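PDB 6WH7: penaeus monodon metallodensovirus major capsid protein from Penaeus monodon metallodensovirus, which forms the icosahedral capsid shell of a shrimp densovirus, sixty copies of the protein assembling into one particle. Local coordinates for residues Phe69-Gly74 / Asn288-Leu293; Leu131-Asp136 / Trp211-Asp216; Asn236-Gln241 / Tyr330-Ser335. All blocks are in the same frame, centred on the assembly; numbering follows the deposited sequence.

Contact 1. Residues Phe69-Gly74 / Asn288-Leu293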
ATOM      1  N   PHE A  69       1.083  97.706 -16.096  1.00 14.83           N
ATOM      2  CA  PHE A  69       1.266  98.093 -14.706  1.00 14.83           C
ATOM      3  C   PHE A  69       0.163  99.054 -14.304  1.00 14.83           C
ATOM      4  O   PHE A  69      -0.210  99.943 -15.069  1.00 14.83           O
ATOM      5  CB  PHE A  69       2.619  98.753 -14.453  1.00 14.92           C
ATOM      6  CG  PHE A  69       3.783  97.835 -14.590  1.00 14.92           C
ATOM      7  CD1 PHE A  69       4.106  96.959 -13.581  1.00 14.92           C
ATOM      8  CD2 PHE A  69       4.585  97.879 -15.705  1.00 14.92           C
ATOM      9  CE1 PHE A  69       5.180  96.130 -13.694  1.00 14.92           C
ATOM     10  CE2 PHE A  69       5.662  97.053 -15.820  1.00 14.92           C
ATOM     11  CZ  PHE A  69       5.959  96.178 -14.814  1.00 14.92           C
ATOM     12  N   VAL A  70      -0.352  98.874 -13.097  1.00 15.76           N
ATOM     13  CA  VAL A  70      -1.429  99.696 -12.572  1.00 15.76           C
ATOM     14  C   VAL A  70      -0.927 100.394 -11.322  1.00 15.76           C
ATOM     15  O   VAL A  70      -0.341  99.756 -10.445  1.00 15.76           O
ATOM     16  CB  VAL A  70      -2.678  98.858 -12.262  1.00 15.29           C
ATOM     17  CG1 VAL A  70      -3.757  99.730 -11.679  1.00 15.29           C
ATOM     18  CG2 VAL A  70      -3.166  98.164 -13.505  1.00 15.29           C
ATOM     19  N   ASN A  71      -1.149 101.701 -11.248  1.00 18.04           N
ATOM     20  CA  ASN A  71      -0.854 102.499 -10.064  1.00 18.04           C
ATOM     21  C   ASN A  71      -2.156 103.094  -9.559  1.00 18.04           C
ATOM     22  O   ASN A  71      -2.741 103.960 -10.213  1.00 18.04           O
ATOM     23  CB  ASN A  71       0.155 103.597 -10.378  1.00 20.61           C
ATOM     24  CG  ASN A  71       1.558 103.079 -10.463  1.00 20.61           C
ATOM     25  OD1 ASN A  71       1.930 102.155  -9.758  1.00 20.61           O
ATOM     26  ND2 ASN A  71       2.337 103.643 -11.365  1.00 20.61           N
ATOM     27  N   ILE A  72      -2.602 102.640  -8.398  1.00 20.00           N
ATOM     28  CA  ILE A  72      -3.808 103.152  -7.767  1.00 20.00           C
ATOM     29  C   ILE A  72      -3.392 104.127  -6.685  1.00 20.00           C
ATOM     30  O   ILE A  72      -2.717 103.747  -5.724  1.00 20.00           O
ATOM     31  CB  ILE A  72      -4.662 102.016  -7.193  1.00 17.95           C
ATOM     32  CG1 ILE A  72      -5.183 101.148  -8.327  1.00 17.95           C
ATOM     33  CG2 ILE A  72      -5.811 102.575  -6.393  1.00 17.95           C
ATOM     34  CD1 ILE A  72      -5.840  99.918  -7.854  1.00 17.95           C
ATOM     35  N   ARG A  73      -3.784 105.386  -6.836  1.00 23.29           N
ATOM     36  CA  ARG A  73      -3.364 106.415  -5.904  1.00 23.29           C
ATOM     37  C   ARG A  73      -4.523 107.325  -5.547  1.00 23.29           C
ATOM     38  O   ARG A  73      -5.444 107.533  -6.341  1.00 23.29           O
ATOM     39  CB  ARG A  73      -2.225 107.254  -6.467  1.00 27.74           C
ATOM     40  CG  ARG A  73      -0.926 106.525  -6.563  1.00 27.74           C
ATOM     41  CD  ARG A  73       0.133 107.480  -6.994  1.00 27.74           C
ATOM     42  NE  ARG A  73       0.194 108.592  -6.057  1.00 27.74           N
ATOM     43  CZ  ARG A  73       0.815 108.547  -4.887  1.00 27.74           C
ATOM     44  NH1 ARG A  73       1.430 107.443  -4.502  1.00 27.74           N
ATOM     45  NH2 ARG A  73       0.811 109.607  -4.099  1.00 27.74           N
ATOM     46  N   GLY A  74      -4.458 107.875  -4.338  1.00 24.07           N
ATOM     47  CA  GLY A  74      -5.457 108.819  -3.887  1.00 24.07           C
ATOM     48  C   GLY A  74      -6.820 108.228  -3.646  1.00 24.07           C
ATOM     49  O   GLY A  74      -7.814 108.954  -3.687  1.00 24.07           O
ATOM     50  N   ASN A 288      -1.567 103.520  -1.363  1.00 22.53           N
ATOM     51  CA  ASN A 288      -1.394 103.447  -2.796  1.00 22.53           C
ATOM     52  C   ASN A 288      -0.971 102.033  -3.138  1.00 22.53           C
ATOM     53  O   ASN A 288      -0.451 101.304  -2.296  1.00 22.53           O
ATOM     54  CB  ASN A 288      -0.362 104.454  -3.271  1.00 25.91           C
ATOM     55  CG  ASN A 288      -0.668 105.844  -2.797  1.00 25.91           C
ATOM     56  OD1 ASN A 288      -1.591 106.492  -3.274  1.00 25.91           O
ATOM     57  ND2 ASN A 288       0.112 106.315  -1.839  1.00 25.91           N
ATOM     58  N   ALA A 289      -1.217 101.637  -4.373  1.00 18.56           N
ATOM     59  CA  ALA A 289      -0.912 100.280  -4.774  1.00 18.56           C
ATOM     60  C   ALA A 289      -0.394 100.265  -6.196  1.00 18.56           C
ATOM     61  O   ALA A 289      -0.923 100.957  -7.065  1.00 18.56           O
ATOM     62  CB  ALA A 289      -2.137  99.376  -4.659  1.00 17.45           C
ATOM     63  N   GLN A 290       0.661  99.496  -6.414  1.00 16.46           N
ATOM     64  CA  GLN A 290       1.047  99.070  -7.744  1.00 16.46           C
ATOM     65  C   GLN A 290       0.860  97.567  -7.849  1.00 16.46           C
ATOM     66  O   GLN A 290       1.116  96.829  -6.898  1.00 16.46           O
ATOM     67  CB  GLN A 290       2.505  99.365  -8.072  1.00 17.49           C
ATOM     68  CG  GLN A 290       2.755  99.131  -9.539  1.00 17.49           C
ATOM     69  CD  GLN A 290       4.173  98.853  -9.870  1.00 17.49           C
ATOM     70  OE1 GLN A 290       5.005  98.710  -8.987  1.00 17.49           O
ATOM     71  NE2 GLN A 290       4.469  98.766 -11.143  1.00 17.49           N
ATOM     72  N   PHE A 291       0.439  97.118  -9.018  1.00 14.32           N
ATOM     73  CA  PHE A 291       0.435  95.701  -9.332  1.00 14.32           C
ATOM     74  C   PHE A 291       0.534  95.562 -10.839  1.00 14.32           C
ATOM     75  O   PHE A 291       0.548  96.549 -11.574  1.00 14.32           O
ATOM     76  CB  PHE A 291      -0.803  95.011  -8.760  1.00 14.19           C
ATOM     77  CG  PHE A 291      -2.084  95.683  -9.116  1.00 14.19           C
ATOM     78  CD1 PHE A 291      -2.758  95.360 -10.270  1.00 14.19           C
ATOM     79  CD2 PHE A 291      -2.605  96.653  -8.296  1.00 14.19           C
ATOM     80  CE1 PHE A 291      -3.920  95.988 -10.587  1.00 14.19           C
ATOM     81  CE2 PHE A 291      -3.761  97.276  -8.612  1.00 14.19           C
ATOM     82  CZ  PHE A 291      -4.425  96.942  -9.754  1.00 14.19           C
ATOM     83  N   THR A 292       0.609  94.323 -11.294  1.00 13.64           N
ATOM     84  CA  THR A 292       0.681  94.016 -12.709  1.00 13.64           C
ATOM     85  C   THR A 292      -0.675  93.506 -13.164  1.00 13.64           C
ATOM     86  O   THR A 292      -1.258  92.628 -12.524  1.00 13.64           O
ATOM     87  CB  THR A 292       1.762  92.975 -12.982  1.00 14.04           C
ATOM     88  OG1 THR A 292       3.014  93.465 -12.501  1.00 14.04           O
ATOM     89  CG2 THR A 292       1.883  92.713 -14.454  1.00 14.04           C
ATOM     90  N   LEU A 293      -1.182  94.068 -14.247  1.00 13.63           N
ATOM     91  CA  LEU A 293      -2.438  93.635 -14.837  1.00 13.63           C
ATOM     92  C   LEU A 293      -2.123  92.850 -16.098  1.00 13.63           C
ATOM     93  O   LEU A 293      -1.641  93.414 -17.080  1.00 13.63           O
ATOM     94  CB  LEU A 293      -3.341  94.823 -15.144  1.00 13.39           C
ATOM     95  CG  LEU A 293      -4.638  94.456 -15.849  1.00 13.39           C
ATOM     96  CD1 LEU A 293      -5.467  93.571 -14.966  1.00 13.39           C
ATOM     97  CD2 LEU A 293      -5.399  95.693 -16.224  1.00 13.39           C
TER
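Val70 and Phe291 exchange two backbone hydrogen bonds, Val70 N to Phe291 O at 2.9 Å and Phe291 N to Val70 O at 3.1 Å. Two residues on, Ile72 and Ala289 do the same, with Ile72 N to Ala289 O at 2.7 Å and Ala289 N to Ile72 O at 2.9 Å. Phe69 with Thr292 and Asn71 with Gln290 are the non-hydrogen-bonded pairs of this antiparallel arrangement. At the end near Gly74, the Arg73 guanidinium stacks on the Asn288 amide, the two planes 20° apart. Asn288 lies over one guanidinium face; Arg73 NH1 is close to the amide but not hydrogen-bonded to it. The charge of Arg73 is met by a salt bridge from NH2 to Asp136. Asn288 OD1 takes a weak bond from Gly74 N.

Val70, Ile72, Ala289 and Phe291 share one face of the sheet. Val70 CB lies over the Phe291 ring, 3.8 Å from the ring centroid, in a CH-pi contact. Ile72 CD1 comes in at the ring edge, 3.4 Å from Phe291 CE2. Phe291 CG stands between the backbone N and the carbonyl carbon (chi1 51°), and from there the ring extends alongside Val70. Met157 and Leu273, on strands 157-162 and 270-274, pack against the same face.

Phe69, Asn71, Gln290 and Thr292 occupy the other face. Gln290 NE2 approaches the Phe69 ring obliquely at CD1, 3.1 Å away. A second subunit covers this side: its Tyr210 OH is hydrogen-bonded to Thr292 OG1. One face thus serves the protein core and the other a subunit interface. The pairing and strand order are consistent with the first and last strands of the BIDG sheet in the parvoviral jelly roll.

Contact 2. Residues Leu131-Asp136 / Trp211-Asp216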
ATOM      1  N   LEU A 131       1.719  92.809  -6.038  1.00 15.99           N
ATOM      2  CA  LEU A 131       1.195  94.006  -5.403  1.00 15.99           C
ATOM      3  C   LEU A 131       2.292  94.738  -4.656  1.00 15.99           C
ATOM      4  O   LEU A 131       3.054  94.128  -3.906  1.00 15.99           O
ATOM      5  CB  LEU A 131       0.069  93.643  -4.444  1.00 15.54           C
ATOM      6  CG  LEU A 131      -0.551  94.798  -3.677  1.00 15.54           C
ATOM      7  CD1 LEU A 131      -1.239  95.744  -4.618  1.00 15.54           C
ATOM      8  CD2 LEU A 131      -1.505  94.294  -2.661  1.00 15.54           C
ATOM      9  N   ILE A 132       2.371  96.049  -4.864  1.00 18.33           N
ATOM     10  CA  ILE A 132       3.279  96.922  -4.133  1.00 18.33           C
ATOM     11  C   ILE A 132       2.448  98.012  -3.485  1.00 18.33           C
ATOM     12  O   ILE A 132       1.797  98.795  -4.181  1.00 18.33           O
ATOM     13  CB  ILE A 132       4.360  97.534  -5.036  1.00 18.43           C
ATOM     14  CG1 ILE A 132       5.286  96.453  -5.566  1.00 18.43           C
ATOM     15  CG2 ILE A 132       5.160  98.563  -4.272  1.00 18.43           C
ATOM     16  CD1 ILE A 132       6.202  96.940  -6.642  1.00 18.43           C
ATOM     17  N   LEU A 133       2.477  98.068  -2.165  1.00 22.12           N
ATOM     18  CA  LEU A 133       1.688  99.012  -1.396  1.00 22.12           C
ATOM     19  C   LEU A 133       2.574 100.134  -0.883  1.00 22.12           C
ATOM     20  O   LEU A 133       3.709  99.897  -0.464  1.00 22.12           O
ATOM     21  CB  LEU A 133       1.014  98.299  -0.232  1.00 19.94           C
ATOM     22  CG  LEU A 133       0.005  97.225  -0.610  1.00 19.94           C
ATOM     23  CD1 LEU A 133      -0.360  96.441   0.600  1.00 19.94           C
ATOM     24  CD2 LEU A 133      -1.226  97.857  -1.201  1.00 19.94           C
ATOM     25  N   THR A 134       2.053 101.356  -0.930  1.00 26.23           N
ATOM     26  CA  THR A 134       2.773 102.529  -0.463  1.00 26.23           C
ATOM     27  C   THR A 134       1.803 103.458   0.252  1.00 26.23           C
ATOM     28  O   THR A 134       0.591 103.391   0.055  1.00 26.23           O
ATOM     29  CB  THR A 134       3.466 103.280  -1.614  1.00 26.61           C
ATOM     30  OG1 THR A 134       2.494 103.718  -2.562  1.00 26.61           O
ATOM     31  CG2 THR A 134       4.475 102.395  -2.327  1.00 26.61           C
ATOM     32  N   SER A 135       2.352 104.327   1.097  1.00 31.87           N
ATOM     33  CA  SER A 135       1.586 105.359   1.780  1.00 31.87           C
ATOM     34  C   SER A 135       2.164 106.724   1.450  1.00 31.87           C
ATOM     35  O   SER A 135       3.373 106.868   1.267  1.00 31.87           O
ATOM     36  CB  SER A 135       1.590 105.166   3.300  1.00 31.60           C
ATOM     37  OG  SER A 135       0.896 103.993   3.684  1.00 31.60           O
ATOM     38  N   ASP A 136       1.289 107.726   1.372  1.00 37.22           N
ATOM     39  CA  ASP A 136       1.680 109.090   1.041  1.00 37.22           C
ATOM     40  C   ASP A 136       2.167 109.922   2.221  1.00 37.22           C
ATOM     41  O   ASP A 136       2.920 110.875   2.000  1.00 37.22           O
ATOM     42  CB  ASP A 136       0.522 109.823   0.378  1.00 34.37           C
ATOM     43  CG  ASP A 136       0.328 109.429  -1.055  1.00 34.37           C
ATOM     44  OD1 ASP A 136       1.278 108.874  -1.642  1.00 34.37           O
ATOM     45  OD2 ASP A 136      -0.768 109.671  -1.605  1.00 34.37           O
ATOM     46  N   TRP A 211      -5.527  91.436  -0.098  1.00 15.58           N
ATOM     47  CA  TRP A 211      -4.404  90.992  -0.897  1.00 15.58           C
ATOM     48  C   TRP A 211      -3.186  91.794  -0.487  1.00 15.58           C
ATOM     49  O   TRP A 211      -3.217  93.025  -0.482  1.00 15.58           O
ATOM     50  CB  TRP A 211      -4.743  91.113  -2.380  1.00 14.31           C
ATOM     51  CG  TRP A 211      -3.708  90.657  -3.330  1.00 14.31           C
ATOM     52  CD1 TRP A 211      -3.167  89.419  -3.407  1.00 14.31           C
ATOM     53  CD2 TRP A 211      -3.258  91.355  -4.490  1.00 14.31           C
ATOM     54  NE1 TRP A 211      -2.312  89.334  -4.469  1.00 14.31           N
ATOM     55  CE2 TRP A 211      -2.364  90.511  -5.160  1.00 14.31           C
ATOM     56  CE3 TRP A 211      -3.495  92.631  -5.010  1.00 14.31           C
ATOM     57  CZ2 TRP A 211      -1.702  90.901  -6.314  1.00 14.31           C
ATOM     58  CZ3 TRP A 211      -2.844  93.007  -6.154  1.00 14.31           C
ATOM     59  CH2 TRP A 211      -1.954  92.154  -6.794  1.00 14.31           C
ATOM     60  N   LYS A 212      -2.130  91.088  -0.117  1.00 17.40           N
ATOM     61  CA  LYS A 212      -0.992  91.660   0.569  1.00 17.40           C
ATOM     62  C   LYS A 212       0.235  91.524  -0.314  1.00 17.40           C
ATOM     63  O   LYS A 212       0.255  90.732  -1.256  1.00 17.40           O
ATOM     64  CB  LYS A 212      -0.765  90.957   1.904  1.00 18.13           C
ATOM     65  CG  LYS A 212      -1.898  91.140   2.886  1.00 18.13           C
ATOM     66  CD  LYS A 212      -1.609  90.469   4.201  1.00 18.13           C
ATOM     67  CE  LYS A 212      -2.660  90.817   5.245  1.00 18.13           C
ATOM     68  NZ  LYS A 212      -3.965  90.135   5.018  1.00 18.13           N
ATOM     69  N   GLN A 213       1.244  92.338  -0.034  1.00 19.08           N
ATOM     70  CA  GLN A 213       2.521  92.155  -0.698  1.00 19.08           C
ATOM     71  C   GLN A 213       3.026  90.747  -0.439  1.00 19.08           C
ATOM     72  O   GLN A 213       3.005  90.266   0.695  1.00 19.08           O
ATOM     73  CB  GLN A 213       3.542  93.171  -0.208  1.00 23.28           C
ATOM     74  CG  GLN A 213       3.257  94.595  -0.582  1.00 23.28           C
ATOM     75  CD  GLN A 213       4.345  95.512  -0.098  1.00 23.28           C
ATOM     76  OE1 GLN A 213       5.051  95.192   0.850  1.00 23.28           O
ATOM     77  NE2 GLN A 213       4.510  96.645  -0.757  1.00 23.28           N
ATOM     78  N   GLY A 214       3.467  90.081  -1.493  1.00 18.63           N
ATOM     79  CA  GLY A 214       3.946  88.733  -1.386  1.00 18.63           C
ATOM     80  C   GLY A 214       2.900  87.670  -1.609  1.00 18.63           C
ATOM     81  O   GLY A 214       3.259  86.507  -1.801  1.00 18.63           O
ATOM     82  N   ASP A 215       1.621  88.027  -1.582  1.00 18.03           N
ATOM     83  CA  ASP A 215       0.590  87.057  -1.893  1.00 18.03           C
ATOM     84  C   ASP A 215       0.656  86.656  -3.358  1.00 18.03           C
ATOM     85  O   ASP A 215       1.179  87.375  -4.210  1.00 18.03           O
ATOM     86  CB  ASP A 215      -0.800  87.600  -1.579  1.00 18.56           C
ATOM     87  CG  ASP A 215      -1.111  87.588  -0.107  1.00 18.56           C
ATOM     88  OD1 ASP A 215      -0.369  86.941   0.654  1.00 18.56           O
ATOM     89  OD2 ASP A 215      -2.122  88.199   0.289  1.00 18.56           O
ATOM     90  N   ASP A 216       0.108  85.483  -3.641  1.00 17.64           N
ATOM     91  CA  ASP A 216       0.046  84.990  -5.001  1.00 17.64           C
ATOM     92  C   ASP A 216      -0.889  85.859  -5.829  1.00 17.64           C
ATOM     93  O   ASP A 216      -1.716  86.606  -5.305  1.00 17.64           O
ATOM     94  CB  ASP A 216      -0.420  83.539  -5.017  1.00 22.46           C
ATOM     95  CG  ASP A 216       0.601  82.596  -4.418  1.00 22.46           C
ATOM     96  OD1 ASP A 216       1.779  82.988  -4.302  1.00 22.46           O
ATOM     97  OD2 ASP A 216       0.222  81.463  -4.051  1.00 22.46           O
TER
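Leu131 lays its CB over one face of the Trp211 indole. CB is 3.5 Å from the centroid of the six-membered ring, and the line to it runs 16° off the ring normal, a CH-pi contact. CB sits toward the rim of the ring system, close to CZ3 and CH2. With CG anti to the backbone N (chi1 178°), the branch point of Leu131 stays near the indole and both methyls continue the overlap: CD1 is 3.5 Å from Trp211 CZ3, and CD2 is 3.5 Å from Trp211 CE3. Met157 of strand 157-162 also packs on Leu131 and Trp211, and Val46 of another subunit packs on the indole.

The indole is tied back to its own loop. Trp211 NE1 donates to Asp216 O at 2.9 Å, with Asp216 O lying 20° out of the ring plane. Between them, Lys212 to Asp215 form a type II beta turn closed by Asp215 N to Lys212 O at 3.0 Å. Gly214 holds the positive-phi position of this turn. Lys212 N also donates to Asp215 OD2 at 2.9 Å, meeting it from above the carboxylate plane.

Gln213 reaches from the turn to the strand. Its chain is extended beyond CG, and CG passes 3.4 Å from Leu131 O. The amide end lies beside the backbone of Leu133. Its polar partner is Thr153, whose OG1 is hydrogen-bonded to Gln213 OE1.

The contact packs the turn that links strand 207-211 of one sheet to strand 218-222 of the other against strand 118-135. In the jelly-roll scheme this is consistent with the F-G connection packing on strand D.

Contact 3. Residues Asn236-Gln241 / Tyr330-Ser335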
ATOM      1  N   ASN A 236     -16.947  99.123 -28.024  1.00 16.38           N
ATOM      2  CA  ASN A 236     -17.318  99.485 -26.649  1.00 16.38           C
ATOM      3  C   ASN A 236     -18.616  98.803 -26.220  1.00 16.38           C
ATOM      4  O   ASN A 236     -19.538  99.411 -25.684  1.00 16.38           O
ATOM      5  CB  ASN A 236     -17.338 101.012 -26.419  1.00 17.47           C
ATOM      6  CG  ASN A 236     -18.396 101.764 -27.210  1.00 17.47           C
ATOM      7  OD1 ASN A 236     -19.523 101.324 -27.373  1.00 17.47           O
ATOM      8  ND2 ASN A 236     -18.022 102.939 -27.684  1.00 17.47           N
ATOM      9  N   ALA A 237     -18.641  97.497 -26.421  1.00 15.26           N
ATOM     10  CA  ALA A 237     -19.654  96.610 -25.888  1.00 15.26           C
ATOM     11  C   ALA A 237     -19.110  95.900 -24.661  1.00 15.26           C
ATOM     12  O   ALA A 237     -17.909  95.654 -24.549  1.00 15.26           O
ATOM     13  CB  ALA A 237     -20.078  95.579 -26.930  1.00 14.60           C
ATOM     14  N   TYR A 238     -20.000  95.592 -23.727  1.00 13.69           N
ATOM     15  CA  TYR A 238     -19.644  94.662 -22.674  1.00 13.69           C
ATOM     16  C   TYR A 238     -19.365  93.301 -23.288  1.00 13.69           C
ATOM     17  O   TYR A 238     -19.760  93.017 -24.419  1.00 13.69           O
ATOM     18  CB  TYR A 238     -20.768  94.525 -21.654  1.00 14.37           C
ATOM     19  CG  TYR A 238     -21.094  95.764 -20.874  1.00 14.37           C
ATOM     20  CD1 TYR A 238     -20.381  96.094 -19.739  1.00 14.37           C
ATOM     21  CD2 TYR A 238     -22.144  96.577 -21.242  1.00 14.37           C
ATOM     22  CE1 TYR A 238     -20.685  97.209 -19.013  1.00 14.37           C
ATOM     23  CE2 TYR A 238     -22.454  97.693 -20.518  1.00 14.37           C
ATOM     24  CZ  TYR A 238     -21.719  98.006 -19.405  1.00 14.37           C
ATOM     25  OH  TYR A 238     -22.017  99.125 -18.679  1.00 14.37           O
ATOM     26  N   VAL A 239     -18.664  92.452 -22.547  1.00 13.03           N
ATOM     27  CA  VAL A 239     -18.469  91.104 -23.060  1.00 13.03           C
ATOM     28  C   VAL A 239     -19.875  90.526 -23.043  1.00 13.03           C
ATOM     29  O   VAL A 239     -20.688  90.936 -22.203  1.00 13.03           O
ATOM     30  CB  VAL A 239     -17.505  90.253 -22.218  1.00 12.66           C
ATOM     31  CG1 VAL A 239     -16.353  91.074 -21.653  1.00 12.66           C
ATOM     32  CG2 VAL A 239     -18.239  89.407 -21.226  1.00 12.66           C
ATOM     33  N   PRO A 240     -20.225  89.625 -23.951  1.00 13.07           N
ATOM     34  CA  PRO A 240     -21.602  89.130 -24.000  1.00 13.07           C
ATOM     35  C   PRO A 240     -22.057  88.573 -22.659  1.00 13.07           C
ATOM     36  O   PRO A 240     -21.406  87.714 -22.068  1.00 13.07           O
ATOM     37  CB  PRO A 240     -21.531  88.048 -25.073  1.00 12.86           C
ATOM     38  CG  PRO A 240     -20.436  88.501 -25.952  1.00 12.86           C
ATOM     39  CD  PRO A 240     -19.425  89.138 -25.080  1.00 12.86           C
ATOM     40  N   GLN A 241     -23.197  89.072 -22.183  1.00 13.46           N
ATOM     41  CA  GLN A 241     -23.728  88.703 -20.879  1.00 13.46           C
ATOM     42  C   GLN A 241     -25.239  88.742 -20.930  1.00 13.46           C
ATOM     43  O   GLN A 241     -25.816  89.624 -21.560  1.00 13.46           O
ATOM     44  CB  GLN A 241     -23.262  89.653 -19.779  1.00 13.65           C
ATOM     45  CG  GLN A 241     -21.798  89.634 -19.503  1.00 13.65           C
ATOM     46  CD  GLN A 241     -21.408  90.695 -18.532  1.00 13.65           C
ATOM     47  OE1 GLN A 241     -22.133  91.648 -18.322  1.00 13.65           O
ATOM     48  NE2 GLN A 241     -20.241  90.560 -17.960  1.00 13.65           N
ATOM     49  N   TYR A 330     -22.996  92.645 -31.461  1.00 14.34           N
ATOM     50  CA  TYR A 330     -22.749  92.644 -30.026  1.00 14.34           C
ATOM     51  C   TYR A 330     -23.913  93.244 -29.252  1.00 14.34           C
ATOM     52  O   TYR A 330     -24.487  94.265 -29.637  1.00 14.34           O
ATOM     53  CB  TYR A 330     -21.454  93.376 -29.705  1.00 13.79           C
ATOM     54  CG  TYR A 330     -20.241  92.512 -29.886  1.00 13.79           C
ATOM     55  CD1 TYR A 330     -19.764  91.751 -28.838  1.00 13.79           C
ATOM     56  CD2 TYR A 330     -19.592  92.424 -31.099  1.00 13.79           C
ATOM     57  CE1 TYR A 330     -18.666  90.952 -28.976  1.00 13.79           C
ATOM     58  CE2 TYR A 330     -18.485  91.618 -31.250  1.00 13.79           C
ATOM     59  CZ  TYR A 330     -18.027  90.884 -30.180  1.00 13.79           C
ATOM     60  OH  TYR A 330     -16.932  90.072 -30.300  1.00 13.79           O
ATOM     61  N   GLY A 331     -24.245  92.598 -28.139  1.00 15.38           N
ATOM     62  CA  GLY A 331     -25.512  92.799 -27.476  1.00 15.38           C
ATOM     63  C   GLY A 331     -25.757  94.134 -26.822  1.00 15.38           C
ATOM     64  O   GLY A 331     -26.716  94.833 -27.161  1.00 15.38           O
ATOM     65  N   SER A 332     -24.908  94.501 -25.882  1.00 15.07           N
ATOM     66  CA  SER A 332     -25.137  95.687 -25.084  1.00 15.07           C
ATOM     67  C   SER A 332     -23.838  96.448 -24.961  1.00 15.07           C
ATOM     68  O   SER A 332     -22.766  95.852 -24.846  1.00 15.07           O
ATOM     69  CB  SER A 332     -25.664  95.340 -23.711  1.00 15.04           C
ATOM     70  OG  SER A 332     -24.691  94.621 -22.995  1.00 15.04           O
ATOM     71  N   LEU A 333     -23.945  97.762 -24.988  1.00 15.43           N
ATOM     72  CA  LEU A 333     -22.793  98.634 -25.041  1.00 15.43           C
ATOM     73  C   LEU A 333     -22.595  99.284 -23.686  1.00 15.43           C
ATOM     74  O   LEU A 333     -23.556  99.557 -22.965  1.00 15.43           O
ATOM     75  CB  LEU A 333     -22.982  99.712 -26.102  1.00 15.23           C
ATOM     76  CG  LEU A 333     -23.307  99.212 -27.501  1.00 15.23           C
ATOM     77  CD1 LEU A 333     -23.477 100.387 -28.429  1.00 15.23           C
ATOM     78  CD2 LEU A 333     -22.263  98.258 -28.004  1.00 15.23           C
ATOM     79  N   VAL A 334     -21.336  99.522 -23.335  1.00 16.81           N
ATOM     80  CA  VAL A 334     -21.070 100.407 -22.219  1.00 16.81           C
ATOM     81  C   VAL A 334     -21.541 101.799 -22.608  1.00 16.81           C
ATOM     82  O   VAL A 334     -21.499 102.188 -23.780  1.00 16.81           O
ATOM     83  CB  VAL A 334     -19.579 100.396 -21.846  1.00 16.40           C
ATOM     84  CG1 VAL A 334     -19.145  99.001 -21.535  1.00 16.40           C
ATOM     85  CG2 VAL A 334     -18.753 100.933 -22.962  1.00 16.40           C
ATOM     86  N   SER A 335     -22.024 102.550 -21.632  1.00 19.25           N
ATOM     87  CA  SER A 335     -22.534 103.877 -21.928  1.00 19.25           C
ATOM     88  C   SER A 335     -21.353 104.817 -22.104  1.00 19.25           C
ATOM     89  O   SER A 335     -20.591 105.051 -21.164  1.00 19.25           O
ATOM     90  CB  SER A 335     -23.458 104.352 -20.814  1.00 19.67           C
ATOM     91  OG  SER A 335     -23.954 105.646 -21.086  1.00 19.67           O
TER
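Tyr238 and Val334 make the tight part of this contact. Val334 CG1 stands over the centre of the Tyr238 ring, 3.4 Å from the centroid and 10° off the ring normal, a CH-pi contact. Val334 CG1 takes this place by lying anti to the carbonyl carbon (chi1 -57°). Leu333 O approaches the same ring obliquely, 3.3 Å from Tyr238 CE2. The hydroxyl end of Tyr238 is held by a hydrogen bond to Gln345 N.

Two backbone hydrogen bonds bracket the single bridge between Ala237 and Leu333. Tyr238 N donates to Ser332 O, and Val334 N donates to Asn236 O, both at 3.0 Å. Both are somewhat bent. Ala237 CB also meets Tyr330 CB at 3.8 Å, while Pro240 CG only grazes Tyr330 CE1 at 4.3 Å. The Tyr330 ring stacks with Phe230, and Met88 of helix 88-92 packs on both Pro240 and Tyr330.

Leu333 forms the looser side. Its CD2 still touches Ala237 CB at 3.6 Å, but the residue is exposed. Asn236 is also partly exposed.

The arrangement is loop-to-loop packing within one subunit. It is consistent with the long G-H connection of the parvoviral jelly roll, between strands 229-230 and 257-262, here packed on the region after the last strand of the roll.

Contacts 1 and 2 are neighbours, their centres 9 Å apart. Strand 287-302 lies between strands 59-75 and 118-135 in one antiparallel sheet, so residues 288-293 pair with both. Gln290 O to Ile132 N and Asn288 N to Thr134 O are probable backbone hydrogen bonds between the two contacts. Asp136 adds a polar link at the strand ends, and both contacts touch the second subunit. Contact 3 stands apart: its centre is about 26 Å from that of contact 1 and about 32 Å from that of contact 2. Its nearest atoms are about 13 and 21 Å away respectively. It joins two loops away from this sheet, and no other subunit touches its segments.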